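Local coordinates for putative mandelate racemase (Zymomonas mobilis, PDB 2OX4), which is a magnesium-binding member of the mandelate racemase group of the enolase superfamily and probably acts as a lyase, perhaps a dehydratase, at residues 132-137 with 215-220; 324-329 with 375-380; 356-361 with 370-375. All blocks are in the same frame, centred on the assembly; numbering follows the deposited sequence.

Contact 1 (132-137 with 215-220); sequences QLQFGW and ENHGHT. With MG (magnesium ion), chain O.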
loop_
_atom_site.group_PDB
_atom_site.type_symbol
_atom_site.label_atom_id
_atom_site.label_comp_id
_atom_site.label_asym_id
_atom_site.label_seq_id
_atom_site.Cartn_x
_atom_site.Cartn_y
_atom_site.Cartn_z
ATOM N N GLN C 132 -25.785 -21.791 -21.188
ATOM C CA GLN C 132 -26.115 -20.887 -22.303
ATOM C C GLN C 132 -27.546 -21.129 -22.792
ATOM O O GLN C 132 -27.774 -21.423 -23.968
ATOM C CB GLN C 132 -25.083 -20.944 -23.459
ATOM C CG GLN C 132 -23.588 -20.862 -23.032
ATOM C CD GLN C 132 -23.166 -19.513 -22.444
ATOM O OE1 GLN C 132 -23.961 -18.578 -22.354
ATOM N NE2 GLN C 132 -21.890 -19.407 -22.060
ATOM N N LEU C 133 -28.493 -21.008 -21.862
ATOM C CA LEU C 133 -29.921 -21.240 -22.133
ATOM C C LEU C 133 -30.478 -20.293 -23.185
ATOM O O LEU C 133 -31.441 -20.628 -23.877
ATOM C CB LEU C 133 -30.759 -21.068 -20.865
ATOM C CG LEU C 133 -30.575 -21.937 -19.624
ATOM C CD1 LEU C 133 -31.535 -21.435 -18.548
ATOM C CD2 LEU C 133 -30.787 -23.409 -19.913
ATOM N N GLN C 134 -29.879 -19.109 -23.295
ATOM C CA GLN C 134 -30.327 -18.110 -24.267
ATOM C C GLN C 134 -30.184 -18.554 -25.736
ATOM O O GLN C 134 -30.728 -17.905 -26.631
ATOM C CB GLN C 134 -29.645 -16.754 -24.006
ATOM C CG GLN C 134 -28.207 -16.656 -24.489
ATOM C CD GLN C 134 -27.185 -17.272 -23.538
ATOM O OE1 GLN C 134 -27.523 -17.760 -22.458
ATOM N NE2 GLN C 134 -25.914 -17.243 -23.946
ATOM N N PHE C 135 -29.467 -19.655 -25.979
ATOM C CA PHE C 135 -29.324 -20.222 -27.327
ATOM C C PHE C 135 -30.186 -21.473 -27.536
ATOM O O PHE C 135 -30.083 -22.147 -28.569
ATOM C CB PHE C 135 -27.863 -20.562 -27.630
ATOM C CG PHE C 135 -26.969 -19.361 -27.723
ATOM C CD1 PHE C 135 -27.352 -18.250 -28.464
ATOM C CD2 PHE C 135 -25.743 -19.340 -27.064
ATOM C CE1 PHE C 135 -26.525 -17.136 -28.551
ATOM C CE2 PHE C 135 -24.913 -18.231 -27.143
ATOM C CZ PHE C 135 -25.308 -17.126 -27.887
ATOM N N GLY C 136 -31.020 -21.778 -26.549
ATOM C CA GLY C 136 -31.845 -22.979 -26.571
ATOM C C GLY C 136 -31.188 -24.174 -25.898
ATOM O O GLY C 136 -30.005 -24.468 -26.129
ATOM N N TRP C 137 -31.963 -24.863 -25.066
ATOM C CA TRP C 137 -31.594 -26.187 -24.578
ATOM C C TRP C 137 -32.386 -27.270 -25.334
ATOM O O TRP C 137 -33.314 -27.851 -24.784
ATOM C CB TRP C 137 -31.854 -26.266 -23.066
ATOM C CG TRP C 137 -31.128 -27.407 -22.413
ATOM C CD1 TRP C 137 -31.670 -28.575 -21.966
ATOM C CD2 TRP C 137 -29.719 -27.490 -22.149
ATOM N NE1 TRP C 137 -30.691 -29.381 -21.443
ATOM C CE2 TRP C 137 -29.481 -28.741 -21.544
ATOM C CE3 TRP C 137 -28.635 -26.627 -22.369
ATOM C CZ2 TRP C 137 -28.207 -29.152 -21.147
ATOM C CZ3 TRP C 137 -27.366 -27.038 -21.975
ATOM C CH2 TRP C 137 -27.165 -28.291 -21.372
ATOM N N GLU C 215 -24.246 -14.847 -16.941
ATOM C CA GLU C 215 -23.081 -14.749 -17.821
ATOM C C GLU C 215 -23.143 -13.431 -18.601
ATOM O O GLU C 215 -24.083 -13.213 -19.371
ATOM C CB GLU C 215 -23.114 -15.963 -18.771
ATOM C CG GLU C 215 -22.428 -15.836 -20.124
ATOM C CD GLU C 215 -20.934 -16.057 -20.047
ATOM O OE1 GLU C 215 -20.463 -17.164 -20.392
ATOM O OE2 GLU C 215 -20.212 -15.117 -19.655
ATOM N N ASN C 216 -22.168 -12.537 -18.402
ATOM C CA ASN C 216 -22.116 -11.284 -19.180
ATOM C C ASN C 216 -21.276 -11.316 -20.470
ATOM O O ASN C 216 -21.328 -10.370 -21.278
ATOM C CB ASN C 216 -21.688 -10.089 -18.299
ATOM C CG ASN C 216 -22.810 -9.578 -17.383
ATOM O OD1 ASN C 216 -22.683 -8.513 -16.763
ATOM N ND2 ASN C 216 -23.889 -10.333 -17.277
ATOM N N HIS C 217 -20.491 -12.386 -20.657
ATOM C CA HIS C 217 -19.674 -12.576 -21.870
ATOM C C HIS C 217 -18.660 -11.460 -22.143
ATOM O O HIS C 217 -18.261 -11.247 -23.290
ATOM C CB HIS C 217 -20.557 -12.779 -23.119
ATOM C CG HIS C 217 -20.900 -14.211 -23.401
ATOM N ND1 HIS C 217 -22.203 -14.670 -23.444
ATOM C CD2 HIS C 217 -20.114 -15.282 -23.656
ATOM C CE1 HIS C 217 -22.201 -15.967 -23.708
ATOM N NE2 HIS C 217 -20.946 -16.361 -23.845
ATOM N N GLY C 218 -18.249 -10.736 -21.106
ATOM C CA GLY C 218 -17.354 -9.586 -21.294
ATOM C C GLY C 218 -17.937 -8.442 -22.120
ATOM O O GLY C 218 -17.190 -7.591 -22.606
ATOM N N HIS C 219 -19.261 -8.419 -22.286
ATOM C CA HIS C 219 -19.944 -7.360 -23.046
ATOM C C HIS C 219 -20.115 -6.085 -22.227
ATOM O O HIS C 219 -20.175 -4.977 -22.774
ATOM C CB HIS C 219 -21.334 -7.842 -23.477
ATOM C CG HIS C 219 -21.308 -8.957 -24.471
ATOM N ND1 HIS C 219 -22.292 -9.921 -24.529
ATOM C CD2 HIS C 219 -20.425 -9.253 -25.454
ATOM C CE1 HIS C 219 -22.016 -10.767 -25.507
ATOM N NE2 HIS C 219 -20.884 -10.390 -26.078
ATOM N N THR C 220 -20.238 -6.260 -20.918
ATOM C CA THR C 220 -20.363 -5.147 -19.989
ATOM C C THR C 220 -18.960 -4.646 -19.609
ATOM O O THR C 220 -17.951 -5.240 -19.997
ATOM C CB THR C 220 -21.138 -5.571 -18.716
ATOM O OG1 THR C 220 -20.625 -6.822 -18.225
ATOM C CG2 THR C 220 -22.648 -5.724 -19.034
HETATM MG MG MG O . -18.304 -17.732 -20.522
HETATM O O HOH W 1 -18.019 -15.558 -20.821
HETATM O O HOH W 2 -18.401 -17.847 -22.881
HETATM O O HOH W 3 -18.737 -19.769 -20.759
#
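Gln132 reaches Glu215 and His217 with the flat end of its side chain, and following it outward shows how a second-shell residue can position a metal ligand. From CB the chain sets off with CG beside the backbone N and anti to the carbonyl carbon (chi1 -48°), then bends again at CG, which brings the amide across to the other loop. Gln132 CD lies 3.9 Å from His217 CE1. Gln132 OE1 comes closer, 3.4 Å from His217 CE1, with amide and imidazole planes turned only slightly against each other. Gln132 OE1 also accepts a nearly straight hydrogen bond from Gln134 NE2, 2.9 Å long, so the amide of Gln134 fixes the flip of its neighbour and leaves NE2 of Gln132 to face the carboxylate. At the tip, Gln132 NE2 donates to Glu215 OE1 over 3.1 Å, using the anti lone pair of that oxygen; amide and carboxylate are nearly coplanar, 9° apart. Glu215 OE1 is at the same time a ligand of the magnesium ion, at 2.2 Å. Glu215 OE2 receives His217 N at 2.9 Å from above the carboxylate plane and a hydrogen bond from a metal-bound water, so both oxygens are held. Glu215 CD in turn sits over the centre of one face of the His217 ring, whose ND1 is hydrogen-bonded to Asp168 OD2. Glu241, at the end of the next strand, and Glu267, just after the one beyond, complete the protein ligands, with three waters around the ion. Three carboxylates at or just beyond the C-terminal ends of successive parallel barrel strands, gathered round magnesium, form the characteristic metal site of the enolase superfamily.

Contact 2 (324-329 with 375-380); sequences AEAASL and IGQDIT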
loop_
_atom_site.group_PDB
_atom_site.type_symbol
_atom_site.label_atom_id
_atom_site.label_comp_id
_atom_site.label_asym_id
_atom_site.label_seq_id
_atom_site.Cartn_x
_atom_site.Cartn_y
_atom_site.Cartn_z
ATOM N N ALA C 324 -12.211 -31.882 -25.742
ATOM C CA ALA C 324 -12.227 -30.902 -24.650
ATOM C C ALA C 324 -13.075 -31.355 -23.466
ATOM O O ALA C 324 -12.654 -31.245 -22.307
ATOM C CB ALA C 324 -12.708 -29.545 -25.160
ATOM N N GLU C 325 -14.275 -31.863 -23.732
ATOM C CA GLU C 325 -15.149 -32.209 -22.609
ATOM C C GLU C 325 -14.635 -33.389 -21.784
ATOM O O GLU C 325 -14.585 -33.302 -20.542
ATOM C CB GLU C 325 -16.623 -32.376 -22.996
ATOM C CG GLU C 325 -17.521 -32.436 -21.725
ATOM C CD GLU C 325 -18.906 -31.798 -21.876
ATOM O OE1 GLU C 325 -19.543 -32.001 -22.933
ATOM O OE2 GLU C 325 -19.372 -31.121 -20.919
ATOM N N ALA C 326 -14.231 -34.466 -22.462
ATOM C CA ALA C 326 -13.661 -35.623 -21.780
ATOM C C ALA C 326 -12.440 -35.219 -20.951
ATOM O O ALA C 326 -12.311 -35.623 -19.796
ATOM C CB ALA C 326 -13.281 -36.717 -22.782
ATOM N N ALA C 327 -11.555 -34.420 -21.545
ATOM C CA ALA C 327 -10.343 -33.982 -20.851
ATOM C C ALA C 327 -10.708 -33.227 -19.575
ATOM O O ALA C 327 -10.130 -33.479 -18.519
ATOM C CB ALA C 327 -9.478 -33.122 -21.762
ATOM N N SER C 328 -11.703 -32.338 -19.668
ATOM C CA SER C 328 -12.094 -31.507 -18.522
ATOM C C SER C 328 -12.567 -32.317 -17.311
ATOM O O SER C 328 -12.364 -31.916 -16.177
ATOM C CB SER C 328 -13.151 -30.477 -18.926
ATOM O OG SER C 328 -14.411 -31.092 -19.169
ATOM N N LEU C 329 -13.199 -33.462 -17.557
ATOM C CA LEU C 329 -13.708 -34.288 -16.468
ATOM C C LEU C 329 -12.568 -34.876 -15.639
ATOM O O LEU C 329 -12.672 -34.996 -14.417
ATOM C CB LEU C 329 -14.600 -35.403 -17.041
ATOM C CG LEU C 329 -15.799 -34.888 -17.846
ATOM C CD1 LEU C 329 -16.484 -36.043 -18.577
ATOM C CD2 LEU C 329 -16.783 -34.146 -16.952
ATOM N N ILE C 375 -7.529 -39.959 -22.016
ATOM C CA ILE C 375 -8.664 -39.070 -21.705
ATOM C C ILE C 375 -10.007 -39.769 -21.961
ATOM O O ILE C 375 -11.048 -39.304 -21.507
ATOM C CB ILE C 375 -8.602 -37.705 -22.467
ATOM C CG1 ILE C 375 -8.754 -37.922 -23.979
ATOM C CG2 ILE C 375 -7.313 -36.926 -22.108
ATOM C CD1 ILE C 375 -8.833 -36.612 -24.793
ATOM N N GLY C 376 -9.969 -40.898 -22.677
ATOM C CA GLY C 376 -11.184 -41.675 -22.947
ATOM C C GLY C 376 -11.990 -41.161 -24.125
ATOM O O GLY C 376 -13.210 -41.298 -24.161
ATOM N N GLN C 377 -11.299 -40.577 -25.100
ATOM C CA GLN C 377 -11.958 -39.973 -26.244
ATOM C C GLN C 377 -11.092 -40.171 -27.470
ATOM O O GLN C 377 -9.870 -40.309 -27.349
ATOM C CB GLN C 377 -12.224 -38.490 -25.991
ATOM C CG GLN C 377 -13.130 -37.785 -27.025
ATOM C CD GLN C 377 -14.469 -38.479 -27.190
ATOM O OE1 GLN C 377 -14.574 -39.484 -27.893
ATOM N NE2 GLN C 377 -15.497 -37.951 -26.532
ATOM N N ASP C 378 -11.722 -40.189 -28.646
ATOM C CA ASP C 378 -10.992 -40.185 -29.908
ATOM C C ASP C 378 -11.799 -39.392 -30.938
ATOM O O ASP C 378 -13.005 -39.190 -30.785
ATOM C CB ASP C 378 -10.786 -41.629 -30.383
ATOM C CG ASP C 378 -9.553 -41.805 -31.277
ATOM O OD1 ASP C 378 -8.976 -40.812 -31.792
ATOM O OD2 ASP C 378 -9.167 -42.972 -31.469
ATOM N N ILE C 379 -11.130 -38.929 -31.980
ATOM C CA ILE C 379 -11.824 -38.327 -33.108
ATOM C C ILE C 379 -12.298 -39.433 -34.055
ATOM O O ILE C 379 -11.788 -40.555 -34.022
ATOM C CB ILE C 379 -10.933 -37.332 -33.857
ATOM C CG1 ILE C 379 -9.578 -37.980 -34.211
ATOM C CG2 ILE C 379 -10.756 -36.066 -33.002
ATOM C CD1 ILE C 379 -8.773 -37.234 -35.258
ATOM N N THR C 380 -13.286 -39.099 -34.875
ATOM C CA THR C 380 -13.793 -39.996 -35.906
ATOM C C THR C 380 -12.962 -39.887 -37.189
ATOM O O THR C 380 -12.275 -38.877 -37.416
ATOM C CB THR C 380 -15.265 -39.674 -36.207
ATOM O OG1 THR C 380 -15.386 -38.303 -36.616
ATOM C CG2 THR C 380 -16.121 -39.896 -34.956
#
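In the enolase fold the chain leaves the barrel domain late and returns to the N-terminal domain, and here that return runs past helix 322-333 of the barrel, where Ile375 and Gln377 meet Ala326 and Ala327. The loop 375-380 leads on to strand 387-393, which joins the antiparallel sheet of the N-terminal domain. Small residues let helix and loop come close: the CA atoms of Ala327 and Ile375 are 5.4 Å apart. The methyl group of Ala326 carries most of the contact. Its CB lies 3.6 Å from Ile375 O and 3.8 Å from Gln377 CB, so one methyl touches the loop both before and after Gly376, whose positive phi turns the chain between the two. Beside it, Ala327 CB meets Ile375 CG2 at 4.4 Å, a looser apolar touch. The carbonyl of Ile375 is not left to the methyl alone, for His330 NE2, one helical turn further along, donates a hydrogen bond to it. Both sides of the contact also hold on to the N-terminal domain: Ala324 N bonds to Glu39 OE1, and Asp378 OD2 to Tyr35 OH. Within the helix, Ser328 OG bonds back to Glu325 O at 2.6 Å, an oxygen that also accepts Leu329 N. Gln377 shows how a polar chain can pack with its stem and bond with its end. Its CG stands opposite the backbone N (chi1 -170°), and a bend at chi2 folds the amide back beside its own backbone. NE2 then donates to His358 O, with a weak second bond to Gly322 O, while Gln377 OE1 takes Asp378 N at 3.0 Å on a lone pair in the carbonyl plane.

Contact 3 (356-361 with 370-375); sequences CVHNYQ and PELPGI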
loop_
_atom_site.group_PDB
_atom_site.type_symbol
_atom_site.label_atom_id
_atom_site.label_comp_id
_atom_site.label_asym_id
_atom_site.label_seq_id
_atom_site.Cartn_x
_atom_site.Cartn_y
_atom_site.Cartn_z
ATOM N N CYS C 356 -16.557 -36.962 -32.579
ATOM C CA CYS C 356 -15.904 -37.852 -31.619
ATOM C C CYS C 356 -16.573 -39.215 -31.495
ATOM O O CYS C 356 -17.787 -39.345 -31.677
ATOM C CB CYS C 356 -15.854 -37.207 -30.228
ATOM S SG CYS C 356 -14.904 -35.679 -30.157
ATOM N N VAL C 357 -15.768 -40.214 -31.144
ATOM C CA VAL C 357 -16.216 -41.593 -30.966
ATOM C C VAL C 357 -17.219 -41.778 -29.817
ATOM O O VAL C 357 -18.247 -42.446 -29.997
ATOM C CB VAL C 357 -15.002 -42.550 -30.831
ATOM C CG1 VAL C 357 -15.439 -43.966 -30.479
ATOM C CG2 VAL C 357 -14.192 -42.557 -32.124
ATOM N N HIS C 358 -16.931 -41.181 -28.652
ATOM C CA HIS C 358 -17.833 -41.250 -27.488
ATOM C C HIS C 358 -18.553 -39.935 -27.263
ATOM O O HIS C 358 -17.948 -38.871 -27.351
ATOM C CB HIS C 358 -17.065 -41.621 -26.219
ATOM C CG HIS C 358 -16.164 -42.799 -26.384
ATOM N ND1 HIS C 358 -16.639 -44.088 -26.498
ATOM C CD2 HIS C 358 -14.817 -42.884 -26.484
ATOM C CE1 HIS C 358 -15.623 -44.917 -26.646
ATOM N NE2 HIS C 358 -14.506 -44.214 -26.637
ATOM N N ASN C 359 -19.847 -40.010 -26.968
ATOM C CA ASN C 359 -20.612 -38.819 -26.639
ATOM C C ASN C 359 -20.965 -38.821 -25.152
ATOM O O ASN C 359 -22.030 -39.301 -24.758
ATOM C CB ASN C 359 -21.874 -38.751 -27.507
ATOM C CG ASN C 359 -22.654 -37.455 -27.325
ATOM O OD1 ASN C 359 -22.139 -36.454 -26.810
ATOM N ND2 ASN C 359 -23.907 -37.468 -27.760
ATOM N N TYR C 360 -20.063 -38.285 -24.330
ATOM C CA TYR C 360 -20.266 -38.271 -22.882
ATOM C C TYR C 360 -21.285 -37.207 -22.530
ATOM O O TYR C 360 -21.111 -36.033 -22.882
ATOM C CB TYR C 360 -18.950 -37.998 -22.139
ATOM C CG TYR C 360 -17.946 -39.109 -22.265
ATOM C CD1 TYR C 360 -18.096 -40.300 -21.548
ATOM C CD2 TYR C 360 -16.850 -38.982 -23.109
ATOM C CE1 TYR C 360 -17.174 -41.336 -21.671
ATOM C CE2 TYR C 360 -15.926 -40.006 -23.235
ATOM C CZ TYR C 360 -16.089 -41.180 -22.521
ATOM O OH TYR C 360 -15.169 -42.199 -22.652
ATOM N N GLN C 361 -22.358 -37.625 -21.862
ATOM C CA GLN C 361 -23.436 -36.714 -21.460
ATOM C C GLN C 361 -23.771 -36.933 -19.993
ATOM O O GLN C 361 -23.598 -38.037 -19.474
ATOM C CB GLN C 361 -24.694 -36.935 -22.318
ATOM C CG GLN C 361 -24.557 -36.524 -23.785
ATOM C CD GLN C 361 -24.450 -35.023 -23.971
ATOM O OE1 GLN C 361 -25.091 -34.244 -23.256
ATOM N NE2 GLN C 361 -23.645 -34.608 -24.941
ATOM N N PRO C 370 -14.632 -40.386 -17.498
ATOM C CA PRO C 370 -14.324 -41.621 -18.240
ATOM C C PRO C 370 -13.307 -42.510 -17.511
ATOM O O PRO C 370 -12.432 -42.016 -16.790
ATOM C CB PRO C 370 -13.736 -41.105 -19.563
ATOM C CG PRO C 370 -14.333 -39.727 -19.722
ATOM C CD PRO C 370 -14.405 -39.179 -18.318
ATOM N N GLU C 371 -13.445 -43.821 -17.687
ATOM C CA GLU C 371 -12.573 -44.778 -17.015
ATOM C C GLU C 371 -11.693 -45.562 -18.000
ATOM O O GLU C 371 -10.972 -46.479 -17.600
ATOM C CB GLU C 371 -13.401 -45.744 -16.155
ATOM C CG GLU C 371 -14.200 -45.093 -15.035
ATOM C CD GLU C 371 -13.344 -44.635 -13.855
ATOM O OE1 GLU C 371 -12.142 -44.964 -13.793
ATOM O OE2 GLU C 371 -13.888 -43.942 -12.971
ATOM N N LEU C 372 -11.746 -45.186 -19.277
ATOM C CA LEU C 372 -10.927 -45.794 -20.327
ATOM C C LEU C 372 -9.483 -45.301 -20.172
ATOM O O LEU C 372 -9.247 -44.315 -19.465
ATOM C CB LEU C 372 -11.474 -45.399 -21.706
ATOM C CG LEU C 372 -12.874 -45.896 -22.084
ATOM C CD1 LEU C 372 -13.320 -45.287 -23.418
ATOM C CD2 LEU C 372 -12.890 -47.416 -22.155
ATOM N N PRO C 373 -8.505 -45.990 -20.796
ATOM C CA PRO C 373 -7.140 -45.421 -20.799
ATOM C C PRO C 373 -7.072 -44.037 -21.460
ATOM O O PRO C 373 -7.813 -43.773 -22.402
ATOM C CB PRO C 373 -6.331 -46.439 -21.607
ATOM C CG PRO C 373 -7.106 -47.735 -21.475
ATOM C CD PRO C 373 -8.553 -47.313 -21.467
ATOM N N GLY C 374 -6.195 -43.167 -20.958
ATOM C CA GLY C 374 -6.025 -41.827 -21.546
ATOM C C GLY C 374 -7.175 -40.911 -21.148
ATOM O O GLY C 374 -7.762 -41.068 -20.068
ATOM N N ILE C 375 -7.529 -39.959 -22.016
ATOM C CA ILE C 375 -8.664 -39.070 -21.705
ATOM C C ILE C 375 -10.007 -39.769 -21.961
ATOM O O ILE C 375 -11.048 -39.304 -21.507
ATOM C CB ILE C 375 -8.602 -37.705 -22.467
ATOM C CG1 ILE C 375 -8.754 -37.922 -23.979
ATOM C CG2 ILE C 375 -7.313 -36.926 -22.108
ATOM C CD1 ILE C 375 -8.833 -36.612 -24.793
#
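Pro370 lies over one face of the Tyr360 ring, a CH-pi contact in which CG does the touching. Pro370 CG stands 3.8 Å from the ring centroid, 19° off the ring normal. The offset is in the direction of the hydroxyl end: Tyr360 CZ is the ring atom nearest to Pro370 CG, at 3.6 Å. Pro370 CB continues along the same side as far as Tyr360 OH, 3.6 Å away. With CG beside its backbone N (chi1 -67°), the tyrosine reaches across to the second loop and presents its face to the proline. The two loops flank the short strand 366-367, which pairs antiparallel with barrel strand 126-131, so the contact joins the loops before and after that strand, on the barrel domain of the enolase fold. Leu329 and His330 of helix 322-333 touch Pro370 as well. Further along, Leu372 crosses the tyrosine obliquely and ends in a methyl, CD1, that touches two polar groups: it is 3.7 Å from Tyr360 OH and 3.6 Å from His358 NE2, approaching the imidazole at a slant. The phenol oxygen is not limited to these apolar neighbours, being hydrogen-bonded to Gly376 O.

Overall arrangement
Along the chain contact 1 closes before the other two open, and contact 3 is nested inside the loop that contact 2 closes. Contacts 2 and 3 have centres about 5 Å apart, share Ile375 and are further tied together by polar bonds; contact 1 lies across the centre of the chain from contact 2, about 24 Å between centres, and about 27 Å from contact 3. The barrel domain joins all three: contact 1 follows strands 126-131 and 211-215, while the others gather about helix 322-333 and the loops round strand 366-367, itself paired with strand 126-131. Contact 1 thus belongs to the metal site, while contacts 2 and 3 lie where the chain passes from the barrel back to the N-terminal domain.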